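PDB 2WRY: interleukin-1beta, which probably acts as a secreted inflammatory cytokine that binds the interleukin-1 receptor, the chain here being its C-terminal beta-trefoil part. Local coordinates for residues F4-S9 / N47-R52; Q42-N47 / K72-Y77; W131-S136 / A155-S160. One frame throughout, in Å; residues are numbered along the deposited sequence.

Contact 1 of 3, residues F4-S9 / N47-R52; sequences FRYTRS and NIALYR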
loop_
_atom_site.group_PDB
_atom_site.type_symbol
_atom_site.label_atom_id
_atom_site.label_comp_id
_atom_site.label_asym_id
_atom_site.label_seq_id
_atom_site.Cartn_x
_atom_site.Cartn_y
_atom_site.Cartn_z
ATOM N N PHE A 4 -5.123 0.056 -17.432
ATOM C CA PHE A 4 -5.819 -0.801 -16.460
ATOM C C PHE A 4 -7.288 -0.377 -16.307
ATOM O O PHE A 4 -7.587 0.817 -16.328
ATOM C CB PHE A 4 -5.167 -0.731 -15.072
ATOM C CG PHE A 4 -3.687 -0.994 -15.063
ATOM C CD1 PHE A 4 -2.781 0.067 -15.085
ATOM C CD2 PHE A 4 -3.205 -2.298 -15.011
ATOM C CE1 PHE A 4 -1.393 -0.163 -15.070
ATOM C CE2 PHE A 4 -1.811 -2.541 -14.992
ATOM C CZ PHE A 4 -0.920 -1.472 -15.016
ATOM N N ARG A 5 -8.189 -1.347 -16.144
ATOM C CA ARG A 5 -9.598 -1.061 -15.852
ATOM C C ARG A 5 -10.010 -1.734 -14.569
ATOM O O ARG A 5 -9.663 -2.887 -14.323
ATOM C CB ARG A 5 -10.517 -1.573 -16.960
ATOM C CG ARG A 5 -10.552 -0.698 -18.184
ATOM C CD ARG A 5 -11.527 -1.252 -19.231
ATOM N NE ARG A 5 -11.534 -2.717 -19.253
ATOM C CZ ARG A 5 -10.555 -3.477 -19.745
ATOM N NH1 ARG A 5 -9.464 -2.925 -20.273
ATOM N NH2 ARG A 5 -10.665 -4.801 -19.694
ATOM N N TYR A 6 -10.739 -0.994 -13.745
ATOM C CA TYR A 6 -11.216 -1.460 -12.447
ATOM C C TYR A 6 -12.120 -2.669 -12.613
ATOM O O TYR A 6 -12.975 -2.685 -13.493
ATOM C CB TYR A 6 -12.028 -0.323 -11.836
ATOM C CG TYR A 6 -12.657 -0.578 -10.492
ATOM C CD1 TYR A 6 -13.919 -1.156 -10.388
ATOM C CD2 TYR A 6 -12.056 -0.130 -9.327
ATOM C CE1 TYR A 6 -14.519 -1.352 -9.144
ATOM C CE2 TYR A 6 -12.637 -0.317 -8.087
ATOM C CZ TYR A 6 -13.883 -0.928 -7.999
ATOM O OH TYR A 6 -14.475 -1.097 -6.779
ATOM N N THR A 7 -11.946 -3.677 -11.756
ATOM C CA THR A 7 -12.873 -4.812 -11.742
ATOM C C THR A 7 -13.742 -4.866 -10.475
ATOM O O THR A 7 -14.976 -4.981 -10.563
ATOM C CB THR A 7 -12.145 -6.170 -12.017
ATOM O OG1 THR A 7 -11.301 -6.504 -10.928
ATOM C CG2 THR A 7 -11.286 -6.047 -13.199
ATOM N N ARG A 8 -13.126 -4.783 -9.305
ATOM C CA ARG A 8 -13.883 -4.862 -8.058
ATOM C C ARG A 8 -12.997 -4.479 -6.913
ATOM O O ARG A 8 -11.773 -4.480 -7.073
ATOM C CB ARG A 8 -14.410 -6.277 -7.824
ATOM C CG ARG A 8 -13.329 -7.318 -7.720
ATOM C CD ARG A 8 -13.962 -8.677 -7.437
ATOM N NE ARG A 8 -12.961 -9.739 -7.478
ATOM C CZ ARG A 8 -12.583 -10.372 -8.587
ATOM N NH1 ARG A 8 -13.129 -10.050 -9.763
ATOM N NH2 ARG A 8 -11.658 -11.327 -8.517
ATOM N N SER A 9 -13.604 -4.150 -5.778
ATOM C CA SER A 9 -12.854 -3.929 -4.545
ATOM C C SER A 9 -13.203 -4.939 -3.488
ATOM O O SER A 9 -14.339 -5.458 -3.440
ATOM C CB SER A 9 -13.109 -2.549 -3.951
ATOM O OG SER A 9 -12.571 -1.576 -4.794
ATOM N N ASN A 47 -9.150 -0.948 1.248
ATOM C CA ASN A 47 -10.123 -1.346 0.252
ATOM C C ASN A 47 -9.278 -1.529 -0.995
ATOM O O ASN A 47 -8.857 -0.542 -1.622
ATOM C CB ASN A 47 -11.185 -0.259 0.042
ATOM C CG ASN A 47 -12.598 -0.846 -0.104
ATOM O OD1 ASN A 47 -12.789 -2.020 -0.476
ATOM N ND2 ASN A 47 -13.596 -0.001 0.118
ATOM N N ILE A 48 -8.968 -2.780 -1.304
ATOM C CA ILE A 48 -8.067 -3.108 -2.409
ATOM C C ILE A 48 -8.836 -3.226 -3.710
ATOM O O ILE A 48 -9.651 -4.143 -3.890
ATOM C CB ILE A 48 -7.246 -4.385 -2.132
ATOM C CG1 ILE A 48 -6.462 -4.196 -0.820
ATOM C CG2 ILE A 48 -6.316 -4.672 -3.337
ATOM C CD1 ILE A 48 -5.466 -5.308 -0.500
ATOM N N ALA A 49 -8.623 -2.256 -4.598
ATOM C CA ALA A 49 -9.309 -2.269 -5.898
ATOM C C ALA A 49 -8.486 -3.095 -6.861
ATOM O O ALA A 49 -7.324 -2.759 -7.151
ATOM C CB ALA A 49 -9.435 -0.865 -6.447
ATOM N N LEU A 50 -9.073 -4.172 -7.354
ATOM C CA LEU A 50 -8.402 -4.991 -8.346
ATOM C C LEU A 50 -8.656 -4.487 -9.755
ATOM O O LEU A 50 -9.801 -4.190 -10.113
ATOM C CB LEU A 50 -8.847 -6.457 -8.183
ATOM C CG LEU A 50 -8.307 -7.530 -9.117
ATOM C CD1 LEU A 50 -6.798 -7.646 -8.963
ATOM C CD2 LEU A 50 -9.044 -8.870 -8.849
ATOM N N TYR A 51 -7.588 -4.404 -10.549
ATOM C CA TYR A 51 -7.659 -3.967 -11.945
ATOM C C TYR A 51 -7.328 -5.114 -12.892
ATOM O O TYR A 51 -6.622 -6.058 -12.508
ATOM C CB TYR A 51 -6.689 -2.782 -12.167
ATOM C CG TYR A 51 -7.218 -1.506 -11.544
ATOM C CD1 TYR A 51 -7.880 -0.538 -12.329
ATOM C CD2 TYR A 51 -7.098 -1.274 -10.169
ATOM C CE1 TYR A 51 -8.416 0.623 -11.734
ATOM C CE2 TYR A 51 -7.613 -0.128 -9.580
ATOM C CZ TYR A 51 -8.269 0.814 -10.369
ATOM O OH TYR A 51 -8.777 1.930 -9.745
ATOM N N ARG A 52 -7.856 -5.032 -14.105
ATOM C CA ARG A 52 -7.434 -5.871 -15.228
ATOM C C ARG A 52 -6.633 -5.028 -16.229
ATOM O O ARG A 52 -7.070 -3.939 -16.597
ATOM C CB ARG A 52 -8.653 -6.466 -15.932
ATOM C CG ARG A 52 -9.383 -7.554 -15.142
ATOM C CD ARG A 52 -10.590 -8.108 -15.932
ATOM N NE ARG A 52 -11.440 -8.966 -15.103
ATOM C CZ ARG A 52 -12.762 -8.859 -14.968
ATOM N NH1 ARG A 52 -13.463 -7.925 -15.612
ATOM N NH2 ARG A 52 -13.400 -9.714 -14.192
HETATM O O HOH W 1 -12.781 -5.185 -17.319
HETATM O O HOH W 2 -10.892 0.373 -3.546
#
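Y6 turns the edge of its ring toward the face of Y51, a T-shaped (edge-to-face) pair with centroids 5.8 Å apart and planes at 87°. This is the tightly packed side of the pairing. Y6 CB rests 3.7 Å from Y51 CE1, and farther out on the Y6 ring, CE2 meets A49 CB at 3.6 Å. The two hydroxyls lead to different neighbours: Y6 OH shares a hydrogen bond of 2.8 Å with S9 OG, while Y51 OH is hydrogen-bonded to M97 O. An alanine at Y51 would probably leave the Y6 edge without its aromatic face, M97 O without that hydroxyl, and a gap beside Y6 CB, where the ring had been. The face carrying R5, R8, L50 and R52 is looser and nearer solvent. L50 CD2 lies over one face of the R8 guanidinium, 3.6 Å from R8 NH2. R8 NH1 and R52 NH2 are like charges 4.4 Å apart, while water 1 accepts from R5 NH2 and, weakly, from R52 NH1. Between the two sides, L50 O takes T7 N at 2.8 Å, nearly along the C=O axis, and T7 OG1 at 2.9 Å from above the carbonyl plane. R8 N adds a weak bond to the same oxygen. T7 and R8 thus both face L50, the classic beta bulge, here set in an antiparallel strand pair of the beta-trefoil.

Contact 2 of 3, residues Q42-N47 / K72-Y77; sequences QKVRLN and KGYKLY
A hairpin turn of the beta-trefoil meets strand 45-53 near R45, where K72, just after strand 66-71, comes against that residue. K72 N donates to R45 O at 2.9 Å with an N-H...O angle of 159°, the one direct hydrogen bond between the two segments. Water 4 makes the second link of this pair, accepting from R45 N and donating to K72 O at 2.7 Å. The side chains of R45 and K72 lie side by side and point the same way. K72 CG is anti to its backbone N (chi1 -176°), and from there the chain follows R45, with K72 CD 4.1 Å from R45 CB and K72 CE 3.9 Å from R45 NH2. Within the turn, Y74 CE1 touches V44 CG2 at 4.2 Å, and Y74 OH reaches Q42 O through water 3; beyond it, on strand 76-83, Y77 OH is linked to N47 O by water 2. R45 NH2 and K72 NZ stand 4.4 Å apart, so the aliphatic stems pack while like charges gather at their ends. One direct bond and three bridging waters carry the polar part of the contact, while the like charges of R45 and K72 probably gain nothing from their nearness.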
loop_
_atom_site.group_PDB
_atom_site.type_symbol
_atom_site.label_atom_id
_atom_site.label_comp_id
_atom_site.label_asym_id
_atom_site.label_seq_id
_atom_site.Cartn_x
_atom_site.Cartn_y
_atom_site.Cartn_z
ATOM N N GLN A 42 -7.493 4.218 15.562
ATOM C CA GLN A 42 -8.328 3.296 14.820
ATOM C C GLN A 42 -7.523 2.634 13.704
ATOM O O GLN A 42 -6.960 3.316 12.833
ATOM C CB GLN A 42 -9.572 4.007 14.274
ATOM C CG GLN A 42 -10.482 4.457 15.412
ATOM C CD GLN A 42 -11.639 5.349 14.987
ATOM O OE1 GLN A 42 -11.903 5.543 13.804
ATOM N NE2 GLN A 42 -12.360 5.878 15.977
ATOM N N LYS A 43 -7.476 1.309 13.756
ATOM C CA LYS A 43 -6.740 0.516 12.770
ATOM C C LYS A 43 -7.271 0.737 11.357
ATOM O O LYS A 43 -8.482 0.742 11.122
ATOM C CB LYS A 43 -6.851 -0.968 13.171
ATOM C CG LYS A 43 -6.289 -1.944 12.211
ATOM C CD LYS A 43 -6.209 -3.310 12.870
ATOM C CE LYS A 43 -7.542 -4.006 12.863
ATOM N NZ LYS A 43 -7.303 -5.446 13.080
ATOM N N VAL A 44 -6.346 0.919 10.423
ATOM C CA VAL A 44 -6.676 1.096 9.034
ATOM C C VAL A 44 -6.943 -0.250 8.352
ATOM O O VAL A 44 -6.178 -1.194 8.538
ATOM C CB VAL A 44 -5.542 1.893 8.334
ATOM C CG1 VAL A 44 -5.583 1.705 6.824
ATOM C CG2 VAL A 44 -5.614 3.365 8.753
ATOM N N ARG A 45 -8.045 -0.336 7.604
ATOM C CA ARG A 45 -8.276 -1.457 6.687
ATOM C C ARG A 45 -8.052 -0.934 5.278
ATOM O O ARG A 45 -8.145 0.287 5.037
ATOM C CB ARG A 45 -9.694 -2.023 6.808
ATOM C CG ARG A 45 -9.900 -2.777 8.105
ATOM C CD ARG A 45 -10.649 -4.085 7.882
ATOM N NE ARG A 45 -11.981 -3.953 7.301
ATOM C CZ ARG A 45 -12.632 -4.930 6.664
ATOM N NH1 ARG A 45 -12.082 -6.138 6.502
ATOM N NH2 ARG A 45 -13.849 -4.694 6.184
ATOM N N LEU A 46 -7.725 -1.826 4.350
ATOM C CA LEU A 46 -7.506 -1.419 2.963
ATOM C C LEU A 46 -8.674 -1.846 2.096
ATOM O O LEU A 46 -9.139 -2.987 2.187
ATOM C CB LEU A 46 -6.205 -2.022 2.392
ATOM C CG LEU A 46 -4.903 -1.652 3.105
ATOM C CD1 LEU A 46 -3.706 -2.254 2.364
ATOM C CD2 LEU A 46 -4.718 -0.100 3.228
ATOM N N ASN A 47 -9.150 -0.948 1.248
ATOM C CA ASN A 47 -10.123 -1.346 0.252
ATOM C C ASN A 47 -9.278 -1.529 -0.995
ATOM O O ASN A 47 -8.857 -0.542 -1.622
ATOM C CB ASN A 47 -11.185 -0.259 0.042
ATOM C CG ASN A 47 -12.598 -0.846 -0.104
ATOM O OD1 ASN A 47 -12.789 -2.020 -0.476
ATOM N ND2 ASN A 47 -13.596 -0.001 0.118
ATOM N N LYS A 72 -9.543 2.566 3.841
ATOM C CA LYS A 72 -10.984 2.374 3.984
ATOM C C LYS A 72 -11.586 3.340 4.998
ATOM O O LYS A 72 -11.131 3.441 6.135
ATOM C CB LYS A 72 -11.300 0.925 4.374
ATOM C CG LYS A 72 -12.799 0.665 4.449
ATOM C CD LYS A 72 -12.979 -0.854 4.571
ATOM C CE LYS A 72 -14.442 -1.273 4.373
ATOM N NZ LYS A 72 -15.336 -0.602 5.331
ATOM N N GLY A 73 -12.591 4.078 4.541
ATOM C CA GLY A 73 -13.318 5.029 5.387
ATOM C C GLY A 73 -12.755 6.439 5.442
ATOM O O GLY A 73 -13.364 7.335 6.071
ATOM N N TYR A 74 -11.600 6.640 4.810
ATOM C CA TYR A 74 -10.963 7.938 4.822
ATOM C C TYR A 74 -10.921 8.625 3.450
ATOM O O TYR A 74 -10.415 9.752 3.345
ATOM C CB TYR A 74 -9.554 7.813 5.377
ATOM C CG TYR A 74 -9.459 7.419 6.830
ATOM C CD1 TYR A 74 -9.251 6.087 7.210
ATOM C CD2 TYR A 74 -9.523 8.387 7.832
ATOM C CE1 TYR A 74 -9.090 5.735 8.548
ATOM C CE2 TYR A 74 -9.374 8.040 9.185
ATOM C CZ TYR A 74 -9.152 6.718 9.523
ATOM O OH TYR A 74 -9.001 6.367 10.845
ATOM N N LYS A 75 -11.438 7.948 2.417
ATOM C CA LYS A 75 -11.568 8.536 1.076
ATOM C C LYS A 75 -10.192 8.927 0.491
ATOM O O LYS A 75 -10.039 9.920 -0.242
ATOM C CB LYS A 75 -12.598 9.702 1.120
ATOM C CG LYS A 75 -14.090 9.257 1.374
ATOM C CD LYS A 75 -14.372 8.856 2.821
ATOM C CE LYS A 75 -15.863 8.711 3.083
ATOM N NZ LYS A 75 -16.112 8.260 4.483
ATOM N N LEU A 76 -9.194 8.096 0.803
ATOM C CA LEU A 76 -7.821 8.299 0.339
ATOM C C LEU A 76 -7.387 7.067 -0.442
ATOM O O LEU A 76 -7.832 5.962 -0.138
ATOM C CB LEU A 76 -6.873 8.452 1.531
ATOM C CG LEU A 76 -7.072 9.675 2.454
ATOM C CD1 LEU A 76 -6.261 9.559 3.743
ATOM C CD2 LEU A 76 -6.710 11.000 1.731
ATOM N N TYR A 77 -6.505 7.271 -1.427
ATOM C CA TYR A 77 -5.746 6.171 -2.045
ATOM C C TYR A 77 -4.244 6.403 -1.906
ATOM O O TYR A 77 -3.796 7.556 -1.911
ATOM C CB TYR A 77 -6.115 5.988 -3.521
ATOM C CG TYR A 77 -7.397 5.207 -3.703
ATOM C CD1 TYR A 77 -7.366 3.824 -3.922
ATOM C CD2 TYR A 77 -8.646 5.826 -3.619
ATOM C CE1 TYR A 77 -8.520 3.093 -4.083
ATOM C CE2 TYR A 77 -9.818 5.096 -3.789
ATOM C CZ TYR A 77 -9.742 3.718 -4.007
ATOM O OH TYR A 77 -10.867 2.951 -4.133
HETATM O O HOH W 3 -6.294 5.686 11.941
HETATM O O HOH W 4 -9.979 1.772 7.980
HETATM O O HOH W 2 -10.892 0.373 -3.546
#

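Contact 3 of 3, residues W131-S136 / A155-S160; sequences WFICTS and ATYKLS
Y157 pushes the hydroxyl end of its ring into a notch along I133-T135; the ring end is the bump, and the hollow is partly main chain. Y157 OH sits 3.2 Å from C134 CA, with I133 CG2 on one flank at 3.5 Å from the same oxygen. T135 meets Y157 tip to tip, its CG2 at the ring edge and 3.8 Å from Y157 OH. That methyl is anti to the carbonyl carbon of T135, while OG1 on the other branch is hydrogen-bonded to D16, which helps hold the threonine in its rotation. The I133 and Y157 side chains cross at about a right angle. I133 O lies in the plane of the Y157 ring, at its edge, and Y157 OH gives it a weak hydrogen bond of 2.9 Å. Water 5, also at the ring edge, lies 2.8 Å from I133 O and reaches A155 O as well. The second bump is A155. Its CB lies 3.6 Å from I133 O, with F132 CB and C134 CB each 4.3 Å away, and its CA makes a CA-H...O contact with I133 O. Strand 132-134 pairs with strand 144-146, and the I133 side chain rests on F123 of strand 120-125. Y157 belongs to strand 157-160, which pairs with strand 4-16, and its side chain also packs on I14 and D16 there, with no helix nearby.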
loop_
_atom_site.group_PDB
_atom_site.type_symbol
_atom_site.label_atom_id
_atom_site.label_comp_id
_atom_site.label_asym_id
_atom_site.label_seq_id
_atom_site.Cartn_x
_atom_site.Cartn_y
_atom_site.Cartn_z
ATOM N N TRP A 131 10.384 -0.599 -6.319
ATOM C CA TRP A 131 10.039 0.025 -5.036
ATOM C C TRP A 131 8.813 -0.628 -4.421
ATOM O O TRP A 131 7.826 -0.913 -5.118
ATOM C CB TRP A 131 9.818 1.536 -5.207
ATOM C CG TRP A 131 11.127 2.202 -5.523
ATOM C CD1 TRP A 131 11.824 2.155 -6.713
ATOM C CD2 TRP A 131 11.892 3.021 -4.638
ATOM N NE1 TRP A 131 12.996 2.881 -6.601
ATOM C CE2 TRP A 131 13.053 3.424 -5.336
ATOM C CE3 TRP A 131 11.712 3.444 -3.321
ATOM C CZ2 TRP A 131 14.032 4.223 -4.744
ATOM C CZ3 TRP A 131 12.673 4.202 -2.725
ATOM C CH2 TRP A 131 13.827 4.614 -3.448
ATOM N N PHE A 132 8.931 -0.898 -3.134
ATOM C CA PHE A 132 7.939 -1.665 -2.397
ATOM C C PHE A 132 7.468 -0.945 -1.159
ATOM O O PHE A 132 8.243 -0.246 -0.490
ATOM C CB PHE A 132 8.536 -3.015 -1.949
ATOM C CG PHE A 132 8.915 -3.937 -3.075
ATOM C CD1 PHE A 132 8.134 -5.032 -3.392
ATOM C CD2 PHE A 132 10.094 -3.730 -3.801
ATOM C CE1 PHE A 132 8.492 -5.891 -4.450
ATOM C CE2 PHE A 132 10.457 -4.610 -4.838
ATOM C CZ PHE A 132 9.667 -5.689 -5.141
ATOM N N ILE A 133 6.184 -1.121 -0.840
ATOM C CA ILE A 133 5.642 -0.507 0.372
ATOM C C ILE A 133 6.299 -1.140 1.598
ATOM O O ILE A 133 6.375 -2.380 1.709
ATOM C CB ILE A 133 4.106 -0.660 0.482
ATOM C CG1 ILE A 133 3.407 -0.017 -0.728
ATOM C CG2 ILE A 133 3.633 -0.075 1.834
ATOM C CD1 ILE A 133 1.908 -0.148 -0.691
ATOM N N CYS A 134 6.806 -0.310 2.493
ATOM C CA CYS A 134 7.526 -0.844 3.650
ATOM C C CYS A 134 7.222 -0.135 4.952
ATOM O O CYS A 134 6.779 1.011 4.985
ATOM C CB CYS A 134 9.046 -0.829 3.416
ATOM S SG CYS A 134 9.706 0.848 3.267
ATOM N N THR A 135 7.461 -0.851 6.041
ATOM C CA THR A 135 7.396 -0.254 7.366
ATOM C C THR A 135 8.776 -0.280 8.008
ATOM O O THR A 135 9.665 -1.046 7.612
ATOM C CB THR A 135 6.394 -1.006 8.281
ATOM O OG1 THR A 135 6.876 -2.330 8.539
ATOM C CG2 THR A 135 5.006 -1.040 7.615
ATOM N N SER A 136 8.945 0.556 9.015
ATOM C CA SER A 136 10.174 0.576 9.763
ATOM C C SER A 136 10.204 -0.629 10.687
ATOM O O SER A 136 9.167 -1.183 11.025
ATOM C CB SER A 136 10.184 1.848 10.600
ATOM O OG SER A 136 11.326 1.905 11.417
ATOM N N ALA A 155 8.822 -5.339 4.346
ATOM C CA ALA A 155 8.052 -5.112 3.116
ATOM C C ALA A 155 7.104 -6.298 2.852
ATOM O O ALA A 155 6.599 -6.452 1.756
ATOM C CB ALA A 155 8.980 -4.856 1.901
ATOM N N THR A 156 6.858 -7.083 3.897
ATOM C CA THR A 156 6.067 -8.313 3.826
ATOM C C THR A 156 4.892 -8.181 4.791
ATOM O O THR A 156 5.087 -7.799 5.972
ATOM C CB THR A 156 6.924 -9.561 4.227
ATOM O OG1 THR A 156 8.089 -9.650 3.380
ATOM C CG2 THR A 156 6.100 -10.850 4.094
ATOM N N TYR A 157 3.706 -8.526 4.278
ATOM C CA TYR A 157 2.422 -8.319 4.987
ATOM C C TYR A 157 1.599 -9.579 5.005
ATOM O O TYR A 157 1.780 -10.490 4.193
ATOM C CB TYR A 157 1.606 -7.177 4.308
ATOM C CG TYR A 157 2.383 -5.890 4.260
ATOM C CD1 TYR A 157 2.401 -4.995 5.360
ATOM C CD2 TYR A 157 3.192 -5.612 3.164
ATOM C CE1 TYR A 157 3.205 -3.833 5.344
ATOM C CE2 TYR A 157 3.993 -4.467 3.141
ATOM C CZ TYR A 157 4.007 -3.594 4.215
ATOM O OH TYR A 157 4.795 -2.460 4.135
ATOM N N LYS A 158 0.662 -9.604 5.935
ATOM C CA LYS A 158 -0.354 -10.639 5.917
ATOM C C LYS A 158 -1.697 -9.948 5.823
ATOM O O LYS A 158 -2.027 -9.144 6.685
ATOM C CB LYS A 158 -0.253 -11.483 7.175
ATOM C CG LYS A 158 0.966 -12.392 7.159
ATOM C CD LYS A 158 0.858 -13.537 8.154
ATOM C CE LYS A 158 1.770 -14.664 7.701
ATOM N NZ LYS A 158 1.571 -15.942 8.453
ATOM N N LEU A 159 -2.444 -10.267 4.772
ATOM C CA LEU A 159 -3.772 -9.710 4.537
ATOM C C LEU A 159 -4.839 -10.721 4.932
ATOM O O LEU A 159 -4.661 -11.944 4.786
ATOM C CB LEU A 159 -3.943 -9.370 3.059
ATOM C CG LEU A 159 -3.136 -8.265 2.395
ATOM C CD1 LEU A 159 -3.350 -8.403 0.900
ATOM C CD2 LEU A 159 -3.585 -6.906 2.854
ATOM N N SER A 160 -5.939 -10.219 5.458
ATOM C CA SER A 160 -7.057 -11.105 5.738
ATOM C C SER A 160 -8.390 -10.444 5.405
ATOM O O SER A 160 -8.645 -9.313 5.803
ATOM C CB SER A 160 -7.003 -11.575 7.183
ATOM O OG SER A 160 -6.689 -10.553 8.106
HETATM O O HOH W 5 5.757 -4.537 -0.047
#

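Contacts 1 and 2 share strand 45-53, overlapping at N47, and water 2 belongs to both; contact 3 lies on the opposite side of the chain's centre from contact 1. Their chemistry follows their place. Contact 1, partly buried, is an antiparallel pairing interrupted by a bulge, with direct backbone bonds, an aromatic pair on one flank and arginines on a face. Contact 2, where strand meets turn, replaces most of that ladder with water and gathers positive charge. Contact 3 is buried and relies on shape, with one weak hydrogen bond across it. All three reach the same large sheet, and contacts 1 and 3 touch where I48 CD1 packs 4.0 Å from L159 CD1.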